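Local coordinates for protein alpha-L-rhamnosidase (Klebsiella oxytoca, PDB 4XHC) that probably hydrolyses terminal alpha-L-rhamnose residues from rhamnosides as a family 78 glycoside hydrolase, and binds rhamnose in its pocket, at residues V256-V259 against R263-L266; W505-P510 against F515-S520; L375-Q380 against Q433-L438; I450-E455 against R482-A487. All coordinates share one frame; numbering follows the deposited sequence.

Contact 1: V256-V259 against R263-L266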
loop_
_atom_site.group_PDB
_atom_site.type_symbol
_atom_site.label_atom_id
_atom_site.label_comp_id
_atom_site.label_asym_id
_atom_site.label_seq_id
_atom_site.Cartn_x
_atom_site.Cartn_y
_atom_site.Cartn_z
ATOM N N VAL A 256 -34.625 -7.985 -14.319
ATOM C CA VAL A 256 -33.962 -9.284 -14.303
ATOM C C VAL A 256 -34.154 -9.937 -12.937
ATOM O O VAL A 256 -34.437 -11.126 -12.841
ATOM C CB VAL A 256 -32.460 -9.159 -14.633
ATOM C CG1 VAL A 256 -31.804 -10.533 -14.710
ATOM C CG2 VAL A 256 -32.263 -8.399 -15.941
ATOM N N ASN A 257 -34.014 -9.139 -11.886
ATOM C CA ASN A 257 -34.262 -9.594 -10.529
ATOM C C ASN A 257 -35.629 -10.268 -10.405
ATOM O O ASN A 257 -35.771 -11.302 -9.757
ATOM C CB ASN A 257 -34.176 -8.403 -9.575
ATOM C CG ASN A 257 -34.518 -8.772 -8.147
ATOM O OD1 ASN A 257 -33.807 -9.535 -7.505
ATOM N ND2 ASN A 257 -35.624 -8.237 -7.651
ATOM N N ASP A 258 -36.619 -9.670 -11.042
ATOM C CA ASP A 258 -37.984 -10.164 -11.037
ATOM C C ASP A 258 -38.152 -11.650 -11.358
ATOM O O ASP A 258 -38.977 -12.322 -10.763
ATOM C CB ASP A 258 -38.793 -9.367 -12.056
ATOM C CG ASP A 258 -40.083 -8.873 -11.501
ATOM O OD1 ASP A 258 -40.037 -8.298 -10.387
ATOM O OD2 ASP A 258 -41.122 -9.051 -12.177
ATOM N N VAL A 259 -37.370 -12.141 -12.310
ATOM C CA VAL A 259 -37.479 -13.519 -12.803
ATOM C C VAL A 259 -36.292 -14.403 -12.404
ATOM O O VAL A 259 -36.207 -15.549 -12.830
ATOM C CB VAL A 259 -37.615 -13.555 -14.349
ATOM C CG1 VAL A 259 -38.889 -12.854 -14.786
ATOM C CG2 VAL A 259 -36.397 -12.934 -15.033
ATOM N N ARG A 263 -35.704 -10.520 -5.241
ATOM C CA ARG A 263 -35.483 -9.695 -4.068
ATOM C C ARG A 263 -36.130 -8.331 -4.258
ATOM O O ARG A 263 -35.462 -7.347 -4.587
ATOM C CB ARG A 263 -33.991 -9.570 -3.787
ATOM C CG ARG A 263 -33.361 -10.905 -3.429
ATOM C CD ARG A 263 -32.274 -10.765 -2.377
ATOM N NE ARG A 263 -32.784 -10.234 -1.115
ATOM C CZ ARG A 263 -32.088 -10.180 0.020
ATOM N NH1 ARG A 263 -30.837 -10.630 0.092
ATOM N NH2 ARG A 263 -32.655 -9.673 1.098
ATOM N N HIS A 264 -37.444 -8.293 -4.038
ATOM C CA HIS A 264 -38.244 -7.070 -4.189
ATOM C C HIS A 264 -37.935 -6.055 -3.103
ATOM O O HIS A 264 -38.004 -4.856 -3.342
ATOM C CB HIS A 264 -39.746 -7.396 -4.203
ATOM C CG HIS A 264 -40.156 -8.261 -5.354
ATOM N ND1 HIS A 264 -40.815 -9.462 -5.188
ATOM C CD2 HIS A 264 -39.965 -8.115 -6.689
ATOM C CE1 HIS A 264 -41.024 -10.013 -6.370
ATOM N NE2 HIS A 264 -40.519 -9.216 -7.298
ATOM N N ASP A 265 -37.587 -6.538 -1.916
ATOM C CA ASP A 265 -37.149 -5.664 -0.828
ATOM C C ASP A 265 -35.992 -4.748 -1.251
ATOM O O ASP A 265 -35.893 -3.608 -0.798
ATOM C CB ASP A 265 -36.767 -6.486 0.423
ATOM C CG ASP A 265 -35.746 -7.594 0.129
ATOM O OD1 ASP A 265 -36.016 -8.447 -0.739
ATOM O OD2 ASP A 265 -34.677 -7.622 0.773
ATOM N N LEU A 266 -35.121 -5.246 -2.117
ATOM C CA LEU A 266 -33.965 -4.475 -2.549
ATOM C C LEU A 266 -34.332 -3.414 -3.588
ATOM O O LEU A 266 -33.731 -2.345 -3.628
ATOM C CB LEU A 266 -32.877 -5.415 -3.084
ATOM C CG LEU A 266 -31.520 -4.770 -3.369
ATOM C CD1 LEU A 266 -30.953 -4.109 -2.121
ATOM C CD2 LEU A 266 -30.549 -5.795 -3.935
#
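Asn-257, on helix 247-259, reaches across to the backbone of Arg-263, just ahead of helix 264-276. Its CB points at the facing segment, and with CG anti to the backbone N (chi1 176°) the amide is carried straight out to it. Asn-257 CG lies 3.6 Å from Arg-263 N. Beyond it the two tips divide the work: Asn-257 OD1 accepts from Arg-263 N at 3.1 Å, the donor standing well to the side of the carbonyl and somewhat tilted from its plane, while Asn-257 ND2 gives a weak bond to Arg-263 O at 3.2 Å. One buried amide thus meets both polar backbone atoms of a single residue, which is consistent with its modelled orientation. Arg-263 O has a second donor in Leu-266 N, as the new helix begins to wind. The arginine side chain leads away, its NH1 bonded to Ser-201 O and its NH2 in a salt bridge with Asp-265 OD2.

One residue further on each side, His-264 NE2 donates to Asp-258 OD1 at 3.3 Å. The oxygen sits almost in the imidazole plane, yet the nitrogen comes in from above the carboxylate, the two planes being 71° apart. Ser-318 of helix 302-319 touches both side chains. Together these bonds span a short helix-loop-helix connection, of the kind that links successive helices in the (alpha/alpha)6 barrel expected of this family.

Contact 2: W505-P510 against F515-S520. With RAM (alpha-L-rhamnopyranose), chain C.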
loop_
_atom_site.group_PDB
_atom_site.type_symbol
_atom_site.label_atom_id
_atom_site.label_comp_id
_atom_site.label_asym_id
_atom_site.label_seq_id
_atom_site.Cartn_x
_atom_site.Cartn_y
_atom_site.Cartn_z
ATOM N N TRP A 505 -20.483 -7.041 -20.414
ATOM C CA TRP A 505 -19.659 -5.842 -20.317
ATOM C C TRP A 505 -20.484 -4.564 -20.300
ATOM O O TRP A 505 -21.568 -4.511 -20.870
ATOM C CB TRP A 505 -18.672 -5.790 -21.490
ATOM C CG TRP A 505 -17.846 -7.046 -21.672
ATOM C CD1 TRP A 505 -17.597 -8.015 -20.744
ATOM C CD2 TRP A 505 -17.151 -7.443 -22.858
ATOM N NE1 TRP A 505 -16.798 -8.994 -21.285
ATOM C CE2 TRP A 505 -16.514 -8.667 -22.582
ATOM C CE3 TRP A 505 -17.015 -6.884 -24.130
ATOM C CZ2 TRP A 505 -15.752 -9.342 -23.532
ATOM C CZ3 TRP A 505 -16.259 -7.553 -25.072
ATOM C CH2 TRP A 505 -15.637 -8.770 -24.771
ATOM N N GLU A 506 -19.946 -3.532 -19.658
ATOM C CA GLU A 506 -20.539 -2.201 -19.691
ATOM C C GLU A 506 -20.618 -1.639 -21.129
ATOM O O GLU A 506 -21.661 -1.124 -21.547
ATOM C CB GLU A 506 -19.712 -1.264 -18.827
ATOM C CG GLU A 506 -20.229 0.167 -18.743
ATOM C CD GLU A 506 -19.223 1.117 -18.123
ATOM O OE1 GLU A 506 -18.023 0.758 -18.113
ATOM O OE2 GLU A 506 -19.612 2.205 -17.625
ATOM N N ILE A 507 -19.513 -1.748 -21.861
ATOM C CA ILE A 507 -19.373 -1.183 -23.203
ATOM C C ILE A 507 -19.147 -2.296 -24.227
ATOM O O ILE A 507 -18.321 -3.172 -24.000
ATOM C CB ILE A 507 -18.128 -0.252 -23.262
ATOM C CG1 ILE A 507 -18.166 0.813 -22.155
ATOM C CG2 ILE A 507 -17.978 0.383 -24.635
ATOM C CD1 ILE A 507 -19.379 1.715 -22.176
ATOM N N PHE A 508 -19.862 -2.267 -25.352
ATOM C CA PHE A 508 -19.588 -3.206 -26.458
ATOM C C PHE A 508 -20.137 -2.767 -27.832
ATOM O O PHE A 508 -21.349 -2.807 -28.092
ATOM C CB PHE A 508 -20.075 -4.629 -26.108
ATOM C CG PHE A 508 -19.709 -5.674 -27.138
ATOM C CD1 PHE A 508 -18.423 -5.738 -27.674
ATOM C CD2 PHE A 508 -20.648 -6.603 -27.564
ATOM C CE1 PHE A 508 -18.094 -6.690 -28.622
ATOM C CE2 PHE A 508 -20.321 -7.558 -28.516
ATOM C CZ PHE A 508 -19.043 -7.602 -29.044
ATOM N N ASP A 509 -19.227 -2.327 -28.694
ATOM C CA ASP A 509 -19.512 -2.059 -30.104
ATOM C C ASP A 509 -18.753 -3.124 -30.904
ATOM O O ASP A 509 -17.527 -3.072 -30.974
ATOM C CB ASP A 509 -19.027 -0.647 -30.476
ATOM C CG ASP A 509 -19.142 -0.344 -31.967
ATOM O OD1 ASP A 509 -19.759 -1.133 -32.721
ATOM O OD2 ASP A 509 -18.604 0.709 -32.380
ATOM N N PRO A 510 -19.472 -4.101 -31.494
ATOM C CA PRO A 510 -18.841 -5.213 -32.225
ATOM C C PRO A 510 -17.822 -4.786 -33.262
ATOM O O PRO A 510 -16.821 -5.459 -33.434
ATOM C CB PRO A 510 -20.022 -5.890 -32.912
ATOM C CG PRO A 510 -21.177 -5.620 -32.011
ATOM C CD PRO A 510 -20.926 -4.292 -31.356
ATOM N N PHE A 515 -13.206 -0.071 -27.919
ATOM C CA PHE A 515 -13.798 1.228 -27.639
ATOM C C PHE A 515 -13.966 1.500 -26.147
ATOM O O PHE A 515 -14.382 0.620 -25.393
ATOM C CB PHE A 515 -15.154 1.369 -28.359
ATOM C CG PHE A 515 -15.915 2.596 -27.964
ATOM C CD1 PHE A 515 -15.437 3.867 -28.319
ATOM C CD2 PHE A 515 -17.075 2.500 -27.196
ATOM C CE1 PHE A 515 -16.104 5.017 -27.930
ATOM C CE2 PHE A 515 -17.753 3.648 -26.807
ATOM C CZ PHE A 515 -17.264 4.908 -27.174
ATOM N N SER A 516 -13.638 2.728 -25.749
ATOM C CA SER A 516 -13.962 3.234 -24.429
ATOM C C SER A 516 -14.357 4.694 -24.489
ATOM O O SER A 516 -13.590 5.506 -25.000
ATOM C CB SER A 516 -12.775 3.123 -23.478
ATOM O OG SER A 516 -13.128 3.633 -22.195
ATOM N N PRO A 517 -15.527 5.046 -23.917
ATOM C CA PRO A 517 -15.856 6.459 -23.775
ATOM C C PRO A 517 -14.978 7.162 -22.752
ATOM O O PRO A 517 -14.953 8.379 -22.727
ATOM C CB PRO A 517 -17.300 6.430 -23.272
ATOM C CG PRO A 517 -17.401 5.161 -22.488
ATOM C CD PRO A 517 -16.505 4.185 -23.216
ATOM N N TYR A 518 -14.293 6.398 -21.901
ATOM C CA TYR A 518 -13.468 6.948 -20.824
ATOM C C TYR A 518 -12.018 7.162 -21.253
ATOM O O TYR A 518 -11.281 7.866 -20.572
ATOM C CB TYR A 518 -13.554 6.042 -19.589
ATOM C CG TYR A 518 -14.972 5.659 -19.231
ATOM C CD1 TYR A 518 -15.925 6.624 -18.972
ATOM C CD2 TYR A 518 -15.364 4.324 -19.174
ATOM C CE1 TYR A 518 -17.227 6.274 -18.656
ATOM C CE2 TYR A 518 -16.666 3.957 -18.858
ATOM C CZ TYR A 518 -17.601 4.935 -18.594
ATOM O OH TYR A 518 -18.895 4.574 -18.242
ATOM N N GLY A 519 -11.616 6.556 -22.373
ATOM C CA GLY A 519 -10.272 6.730 -22.926
ATOM C C GLY A 519 -9.283 5.616 -22.609
ATOM O O GLY A 519 -8.102 5.769 -22.872
ATOM N N SER A 520 -9.763 4.494 -22.067
ATOM C CA SER A 520 -8.966 3.277 -21.942
ATOM C C SER A 520 -9.849 2.098 -21.631
ATOM O O SER A 520 -10.704 2.174 -20.766
ATOM C CB SER A 520 -7.950 3.423 -20.822
ATOM O OG SER A 520 -7.235 2.221 -20.600
HETATM C C1 RAM C . -21.556 5.608 -16.331
HETATM C C2 RAM C . -21.890 4.149 -16.085
HETATM C C3 RAM C . -23.299 4.007 -15.541
HETATM C C4 RAM C . -24.225 4.945 -16.296
HETATM C C5 RAM C . -23.847 6.378 -15.959
HETATM C C6 RAM C . -24.100 7.344 -17.088
HETATM O O1 RAM C . -20.267 5.828 -15.911
HETATM O O2 RAM C . -21.815 3.502 -17.345
HETATM O O3 RAM C . -23.761 2.661 -15.675
HETATM O O4 RAM C . -25.571 4.725 -15.915
HETATM O O5 RAM C . -22.446 6.457 -15.615
#
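Tyr-518 OH and Glu-506 OE2 meet at 2.6 Å, and the bound rhamnose completes a small polar cluster with them. The tyrosine hydroxyl donates to OE2 from above the carboxylate plane, while OE2 lies near the plane of the phenol ring, at its edge. Rhamnose O2 gives a second hydrogen bond to the same Glu-506 OE2, also at 2.6 Å, and the anomeric hydroxyl O1 of rhamnose donates to Tyr-518 OH at 3.0 Å. One carboxylate oxygen therefore accepts two hydrogen bonds, and the phenol both gives and receives. The Glu-506 chain runs out fully extended (chi1 -179°, chi2 -168°) and so brings its carboxylate to the sugar; the other oxygen, OE1, is held by a salt bridge to Arg-241 and by Ser-525 N.

Both segments belong to the long connection between helices 482-498 and 534-540, in the six-hairpin glycosidase domain, and contribute two residues to a sugar pocket that Asp-249, Tyr-304, Trp-361 and His-528 also line with hydrogen bonds.

Behind the polar tips the packing turns apolar. Ile-507 CG1 lies 3.9 Å from Pro-517 CD, with Ile-507 CD1 against the same proline ring, and Ile-507 CG2 touches the Phe-515 ring obliquely at CD2. Pro-517 also lays its CG over the centre of the Tyr-518 ring, 3.7 Å above the plane. Further back, Ser-516 OG accepts from Tyr-518 N at 3.0 Å, an ST turn that shapes the backbone carrying the tyrosine.

Contact 3: L375-Q380 against Q433-L438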
loop_
_atom_site.group_PDB
_atom_site.type_symbol
_atom_site.label_atom_id
_atom_site.label_comp_id
_atom_site.label_asym_id
_atom_site.label_seq_id
_atom_site.Cartn_x
_atom_site.Cartn_y
_atom_site.Cartn_z
ATOM N N LEU A 375 -39.705 10.744 -22.718
ATOM C CA LEU A 375 -40.755 11.502 -22.062
ATOM C C LEU A 375 -42.120 10.868 -22.306
ATOM O O LEU A 375 -42.898 10.672 -21.375
ATOM C CB LEU A 375 -40.749 12.951 -22.566
ATOM C CG LEU A 375 -41.838 13.864 -22.008
ATOM C CD1 LEU A 375 -41.793 13.876 -20.488
ATOM C CD2 LEU A 375 -41.673 15.264 -22.569
ATOM N N ILE A 376 -42.403 10.553 -23.564
ATOM C CA ILE A 376 -43.685 9.956 -23.943
ATOM C C ILE A 376 -43.850 8.561 -23.334
ATOM O O ILE A 376 -44.938 8.184 -22.915
ATOM C CB ILE A 376 -43.822 9.874 -25.476
ATOM C CG1 ILE A 376 -43.915 11.282 -26.067
ATOM C CG2 ILE A 376 -45.048 9.055 -25.869
ATOM C CD1 ILE A 376 -43.740 11.332 -27.568
ATOM N N TYR A 377 -42.762 7.803 -23.297
ATOM C CA TYR A 377 -42.762 6.468 -22.700
ATOM C C TYR A 377 -43.113 6.526 -21.216
ATOM O O TYR A 377 -43.927 5.735 -20.731
ATOM C CB TYR A 377 -41.382 5.810 -22.887
ATOM C CG TYR A 377 -41.293 4.390 -22.378
ATOM C CD1 TYR A 377 -40.916 4.129 -21.073
ATOM C CD2 TYR A 377 -41.580 3.308 -23.210
ATOM C CE1 TYR A 377 -40.840 2.832 -20.600
ATOM C CE2 TYR A 377 -41.503 2.011 -22.751
ATOM C CZ TYR A 377 -41.132 1.780 -21.444
ATOM O OH TYR A 377 -41.050 0.501 -20.959
ATOM N N CYS A 378 -42.500 7.472 -20.503
ATOM C CA CYS A 378 -42.662 7.570 -19.050
ATOM C C CYS A 378 -43.958 8.289 -18.645
ATOM O O CYS A 378 -44.580 7.957 -17.635
ATOM C CB CYS A 378 -41.415 8.200 -18.416
ATOM S SG CYS A 378 -39.942 7.120 -18.471
ATOM N N LEU A 379 -44.402 9.235 -19.458
ATOM C CA LEU A 379 -45.721 9.835 -19.252
ATOM C C LEU A 379 -46.822 8.776 -19.299
ATOM O O LEU A 379 -47.724 8.779 -18.476
ATOM C CB LEU A 379 -45.988 10.907 -20.296
ATOM C CG LEU A 379 -47.259 11.711 -20.091
ATOM C CD1 LEU A 379 -47.272 12.379 -18.731
ATOM C CD2 LEU A 379 -47.385 12.753 -21.185
ATOM N N GLN A 380 -46.734 7.856 -20.252
ATOM C CA GLN A 380 -47.694 6.748 -20.353
ATOM C C GLN A 380 -47.798 5.950 -19.049
ATOM O O GLN A 380 -48.890 5.593 -18.629
ATOM C CB GLN A 380 -47.300 5.825 -21.517
ATOM C CG GLN A 380 -48.211 4.624 -21.769
ATOM C CD GLN A 380 -49.617 5.013 -22.167
ATOM O OE1 GLN A 380 -49.942 5.067 -23.350
ATOM N NE2 GLN A 380 -50.451 5.300 -21.186
ATOM N N GLN A 433 -34.807 6.210 -33.272
ATOM C CA GLN A 433 -35.823 5.295 -33.810
ATOM C C GLN A 433 -36.319 4.354 -32.721
ATOM O O GLN A 433 -37.511 4.108 -32.584
ATOM C CB GLN A 433 -35.271 4.451 -34.959
ATOM C CG GLN A 433 -34.357 5.184 -35.925
ATOM C CD GLN A 433 -34.910 6.523 -36.359
ATOM O OE1 GLN A 433 -36.101 6.648 -36.627
ATOM N NE2 GLN A 433 -34.044 7.527 -36.443
ATOM N N ILE A 434 -35.381 3.831 -31.946
ATOM C CA ILE A 434 -35.690 2.860 -30.902
ATOM C C ILE A 434 -36.652 3.469 -29.888
ATOM O O ILE A 434 -37.664 2.856 -29.549
ATOM C CB ILE A 434 -34.393 2.386 -30.198
ATOM C CG1 ILE A 434 -33.552 1.532 -31.154
ATOM C CG2 ILE A 434 -34.705 1.586 -28.946
ATOM C CD1 ILE A 434 -32.113 1.355 -30.722
ATOM N N TRP A 435 -36.333 4.676 -29.422
ATOM C CA TRP A 435 -37.104 5.294 -28.348
ATOM C C TRP A 435 -38.456 5.800 -28.807
ATOM O O TRP A 435 -39.429 5.707 -28.065
ATOM C CB TRP A 435 -36.312 6.407 -27.652
ATOM C CG TRP A 435 -35.515 5.880 -26.528
ATOM C CD1 TRP A 435 -34.152 5.742 -26.467
ATOM C CD2 TRP A 435 -36.025 5.358 -25.303
ATOM N NE1 TRP A 435 -33.789 5.182 -25.267
ATOM C CE2 TRP A 435 -34.918 4.934 -24.534
ATOM C CE3 TRP A 435 -37.311 5.196 -24.781
ATOM C CZ2 TRP A 435 -35.064 4.365 -23.261
ATOM C CZ3 TRP A 435 -37.458 4.627 -23.511
ATOM C CH2 TRP A 435 -36.341 4.221 -22.769
ATOM N N LEU A 436 -38.541 6.322 -30.021
ATOM C CA LEU A 436 -39.836 6.782 -30.528
ATOM C C LEU A 436 -40.748 5.626 -30.953
ATOM O O LEU A 436 -41.963 5.794 -31.024
ATOM C CB LEU A 436 -39.656 7.805 -31.649
ATOM C CG LEU A 436 -39.159 9.166 -31.144
ATOM C CD1 LEU A 436 -38.666 10.035 -32.291
ATOM C CD2 LEU A 436 -40.231 9.905 -30.349
ATOM N N VAL A 437 -40.175 4.458 -31.222
ATOM C CA VAL A 437 -40.978 3.252 -31.403
ATOM C C VAL A 437 -41.487 2.724 -30.052
ATOM O O VAL A 437 -42.621 2.269 -29.948
ATOM C CB VAL A 437 -40.206 2.161 -32.186
ATOM C CG1 VAL A 437 -40.912 0.805 -32.122
ATOM C CG2 VAL A 437 -40.037 2.591 -33.630
ATOM N N LEU A 438 -40.654 2.775 -29.019
ATOM C CA LEU A 438 -41.086 2.337 -27.700
ATOM C C LEU A 438 -42.160 3.259 -27.142
ATOM O O LEU A 438 -43.029 2.831 -26.386
ATOM C CB LEU A 438 -39.891 2.265 -26.742
ATOM C CG LEU A 438 -38.902 1.119 -26.986
ATOM C CD1 LEU A 438 -37.687 1.291 -26.096
ATOM C CD2 LEU A 438 -39.551 -0.234 -26.732
#
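Helix 368-389 comes nearest to the last turn of helix 430-438 at Tyr-377 and Leu-438, whose CA atoms are 6.7 Å apart. Tyr-377 gives the largest share of the contact. Its phenol reaches across to the other helix, where it meets two different things. Over one face, toward the rim, comes the edge of Trp-435: Trp-435 CZ3 stands 4.0 Å from Tyr-377 CG, and the six-membered ring is turned 84° to the phenol with centroids 5.7 Å apart, a T-shaped pair in which the indole supplies the edge.

The two helices are well separated in sequence, and their meeting is helix-on-helix packing within the six-hairpin glycosidase domain, with the Trp-435 side chain about 12 Å from the bound rhamnose.

At its own edge the phenol faces backbone instead, Tyr-377 CD2 lying 3.5 Å from Leu-438 O, with Leu-438 CB beside it at 4.1 Å from the same CD2. Leu-438 also places CD1 over a face of the Trp-435 ring, so leucine and tyrosine both bear on the indole. His-471 of helix 466-478 meets Trp-435 as well, while Arg-381 makes a cation-pi contact with Tyr-377.

Contact 4: I450-E455 against R482-A487. With SO4 (sulfate ion), chain D.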
loop_
_atom_site.group_PDB
_atom_site.type_symbol
_atom_site.label_atom_id
_atom_site.label_comp_id
_atom_site.label_asym_id
_atom_site.label_seq_id
_atom_site.Cartn_x
_atom_site.Cartn_y
_atom_site.Cartn_z
ATOM N N ILE A 450 -40.421 0.850 -39.500
ATOM C CA ILE A 450 -39.182 1.470 -39.003
ATOM C C ILE A 450 -38.126 0.427 -38.581
ATOM O O ILE A 450 -36.936 0.596 -38.861
ATOM C CB ILE A 450 -39.458 2.449 -37.835
ATOM C CG1 ILE A 450 -40.155 3.705 -38.352
ATOM C CG2 ILE A 450 -38.168 2.860 -37.119
ATOM C CD1 ILE A 450 -40.825 4.511 -37.262
ATOM N N MET A 451 -38.557 -0.645 -37.917
ATOM C CA MET A 451 -37.632 -1.675 -37.461
ATOM C C MET A 451 -37.057 -2.449 -38.646
ATOM O O MET A 451 -35.891 -2.843 -38.619
ATOM C CB MET A 451 -38.306 -2.639 -36.485
ATOM C CG MET A 451 -38.925 -1.993 -35.251
ATOM S SD MET A 451 -37.862 -0.915 -34.268
ATOM C CE MET A 451 -36.617 -2.069 -33.692
ATOM N N ARG A 452 -37.869 -2.654 -39.683
ATOM C CA ARG A 452 -37.379 -3.201 -40.958
ATOM C C ARG A 452 -36.404 -2.261 -41.654
ATOM O O ARG A 452 -35.472 -2.707 -42.317
ATOM C CB ARG A 452 -38.531 -3.474 -41.930
ATOM C CG ARG A 452 -39.437 -4.617 -41.545
ATOM C CD ARG A 452 -38.641 -5.895 -41.386
ATOM N NE ARG A 452 -39.499 -7.068 -41.313
ATOM C CZ ARG A 452 -39.090 -8.272 -40.923
ATOM N NH1 ARG A 452 -37.823 -8.483 -40.566
ATOM N NH2 ARG A 452 -39.955 -9.274 -40.879
ATOM N N ASN A 453 -36.621 -0.965 -41.498
ATOM C CA ASN A 453 -35.748 0.024 -42.096
ATOM C C ASN A 453 -34.354 0.043 -41.428
ATOM O O ASN A 453 -33.350 0.273 -42.096
ATOM C CB ASN A 453 -36.419 1.403 -42.036
ATOM C CG ASN A 453 -35.937 2.345 -43.111
ATOM O OD1 ASN A 453 -35.377 1.919 -44.112
ATOM N ND2 ASN A 453 -36.147 3.637 -42.908
ATOM N N LEU A 454 -34.286 -0.218 -40.124
ATOM C CA LEU A 454 -32.994 -0.343 -39.436
ATOM C C LEU A 454 -32.190 -1.530 -39.944
ATOM O O LEU A 454 -30.971 -1.460 -40.065
ATOM C CB LEU A 454 -33.190 -0.528 -37.948
ATOM C CG LEU A 454 -33.854 0.619 -37.175
ATOM C CD1 LEU A 454 -34.174 0.162 -35.766
ATOM C CD2 LEU A 454 -32.977 1.854 -37.118
ATOM N N GLU A 455 -32.891 -2.603 -40.278
ATOM C CA GLU A 455 -32.311 -3.878 -40.644
ATOM C C GLU A 455 -31.760 -3.799 -42.065
ATOM O O GLU A 455 -30.693 -4.314 -42.349
ATOM C CB GLU A 455 -33.405 -4.959 -40.517
ATOM C CG GLU A 455 -33.348 -6.135 -41.483
ATOM C CD GLU A 455 -34.476 -7.152 -41.269
ATOM O OE1 GLU A 455 -35.160 -7.131 -40.214
ATOM O OE2 GLU A 455 -34.676 -7.980 -42.181
ATOM N N ARG A 482 -40.416 -11.380 -33.387
ATOM C CA ARG A 482 -39.893 -12.272 -32.352
ATOM C C ARG A 482 -38.647 -13.043 -32.812
ATOM O O ARG A 482 -37.652 -13.106 -32.092
ATOM C CB ARG A 482 -41.002 -13.234 -31.912
ATOM C CG ARG A 482 -40.697 -14.108 -30.697
ATOM C CD ARG A 482 -41.662 -15.295 -30.631
ATOM N NE ARG A 482 -41.187 -16.349 -29.736
ATOM C CZ ARG A 482 -41.299 -16.325 -28.406
ATOM N NH1 ARG A 482 -41.881 -15.299 -27.783
ATOM N NH2 ARG A 482 -40.817 -17.333 -27.686
ATOM N N ASP A 483 -38.696 -13.627 -34.004
ATOM C CA ASP A 483 -37.543 -14.349 -34.551
ATOM C C ASP A 483 -36.319 -13.435 -34.714
ATOM O O ASP A 483 -35.186 -13.855 -34.465
ATOM C CB ASP A 483 -37.905 -14.999 -35.892
ATOM C CG ASP A 483 -38.849 -16.190 -35.736
ATOM O OD1 ASP A 483 -38.690 -16.979 -34.776
ATOM O OD2 ASP A 483 -39.746 -16.350 -36.590
ATOM N N GLU A 484 -36.563 -12.190 -35.118
ATOM C CA GLU A 484 -35.504 -11.192 -35.296
ATOM C C GLU A 484 -34.872 -10.808 -33.952
ATOM O O GLU A 484 -33.679 -10.532 -33.885
ATOM C CB GLU A 484 -36.045 -9.934 -35.998
ATOM C CG GLU A 484 -36.432 -10.106 -37.474
ATOM C CD GLU A 484 -37.721 -10.910 -37.727
ATOM O OE1 GLU A 484 -38.467 -11.249 -36.766
ATOM O OE2 GLU A 484 -37.991 -11.206 -38.914
ATOM N N ALA A 485 -35.678 -10.778 -32.892
ATOM C CA ALA A 485 -35.184 -10.496 -31.536
ATOM C C ALA A 485 -34.310 -11.619 -30.982
ATOM O O ALA A 485 -33.335 -11.359 -30.280
ATOM C CB ALA A 485 -36.347 -10.245 -30.589
ATOM N N ILE A 486 -34.675 -12.862 -31.275
ATOM C CA ILE A 486 -33.866 -14.004 -30.870
ATOM C C ILE A 486 -32.519 -13.964 -31.579
ATOM O O ILE A 486 -31.483 -14.052 -30.932
ATOM C CB ILE A 486 -34.575 -15.351 -31.149
ATOM C CG1 ILE A 486 -35.774 -15.525 -30.207
ATOM C CG2 ILE A 486 -33.610 -16.524 -30.982
ATOM C CD1 ILE A 486 -36.781 -16.562 -30.668
ATOM N N ALA A 487 -32.535 -13.814 -32.900
ATOM C CA ALA A 487 -31.295 -13.745 -33.684
ATOM C C ALA A 487 -30.359 -12.623 -33.215
ATOM O O ALA A 487 -29.131 -12.770 -33.261
ATOM C CB ALA A 487 -31.615 -13.581 -35.162
HETATM S S SO4 D . -43.024 -7.670 -42.595
HETATM O O1 SO4 D . -43.567 -8.937 -43.112
HETATM O O2 SO4 D . -42.016 -7.222 -43.591
HETATM O O3 SO4 D . -44.154 -6.749 -42.381
HETATM O O4 SO4 D . -42.436 -7.768 -41.242
#
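Arg-452 and Glu-484 form the salt bridge that joins helix 444-456 to the first turn of helix 482-498. Arg-452 NH1 donates to Glu-484 OE2 at 3.2 Å, and NH2 adds a weak bond to the same oxygen. The guanidinium comes in from above the carboxylate, the two planes 77° apart; this is not the coplanar, side-on bidentate pairing, since a single carboxylate oxygen takes both N-H groups. A bend at chi2 in each side chain (-57° in Arg-452, 73° in Glu-484) lets them cross at about a right angle. The second salt bridge stays within one helix: Arg-452 NH1 also reaches Glu-455 OE1, three residues on, at 3.0 Å. That oxygen lies practically in the guanidinium plane and is met on its syn side. With two acidic partners, Arg-452 probably offsets the like charges of Glu-455 OE1 and Glu-484 OE2, which are 5.1 Å apart.

This three-residue network lies at the surface of the largely helical glycosidase domain; deeper in, helix 466-478 takes the apolar sides of both helices, Met-451 packing on Tyr-472 and Ala-485 on Leu-477.

Bonds to a sulfate, probably from the crystallisation liquor, occupy another edge of the guanidinium. Arg-452 NE and NH2 both donate to sulfate O4, at 3.0 and 2.9 Å, and Arg-448 holds the same ion.

Overall arrangement
All four contacts lie in the glycosidase domain, but at different depths. Contacts 2 and 3 are buried, contact 1 is partly so, and contact 4 is at the surface. Chemistry follows place: salt bridges and a bound sulfate outside, aromatic edges in contact 3, side-chain-to-backbone bonds at the helix connection of contact 1, and in contact 2 a polar cluster on the sugar backed by apolar packing. Contacts 3 and 4 touch directly, since helices 430-438 and 444-456 are consecutive: Gln-433 and Val-437 pack on Ile-450, Met-451 and Leu-454. Every other pair is separated by about 11 to 14 Å between nearest atoms, and contact 2 alone reaches the rhamnose.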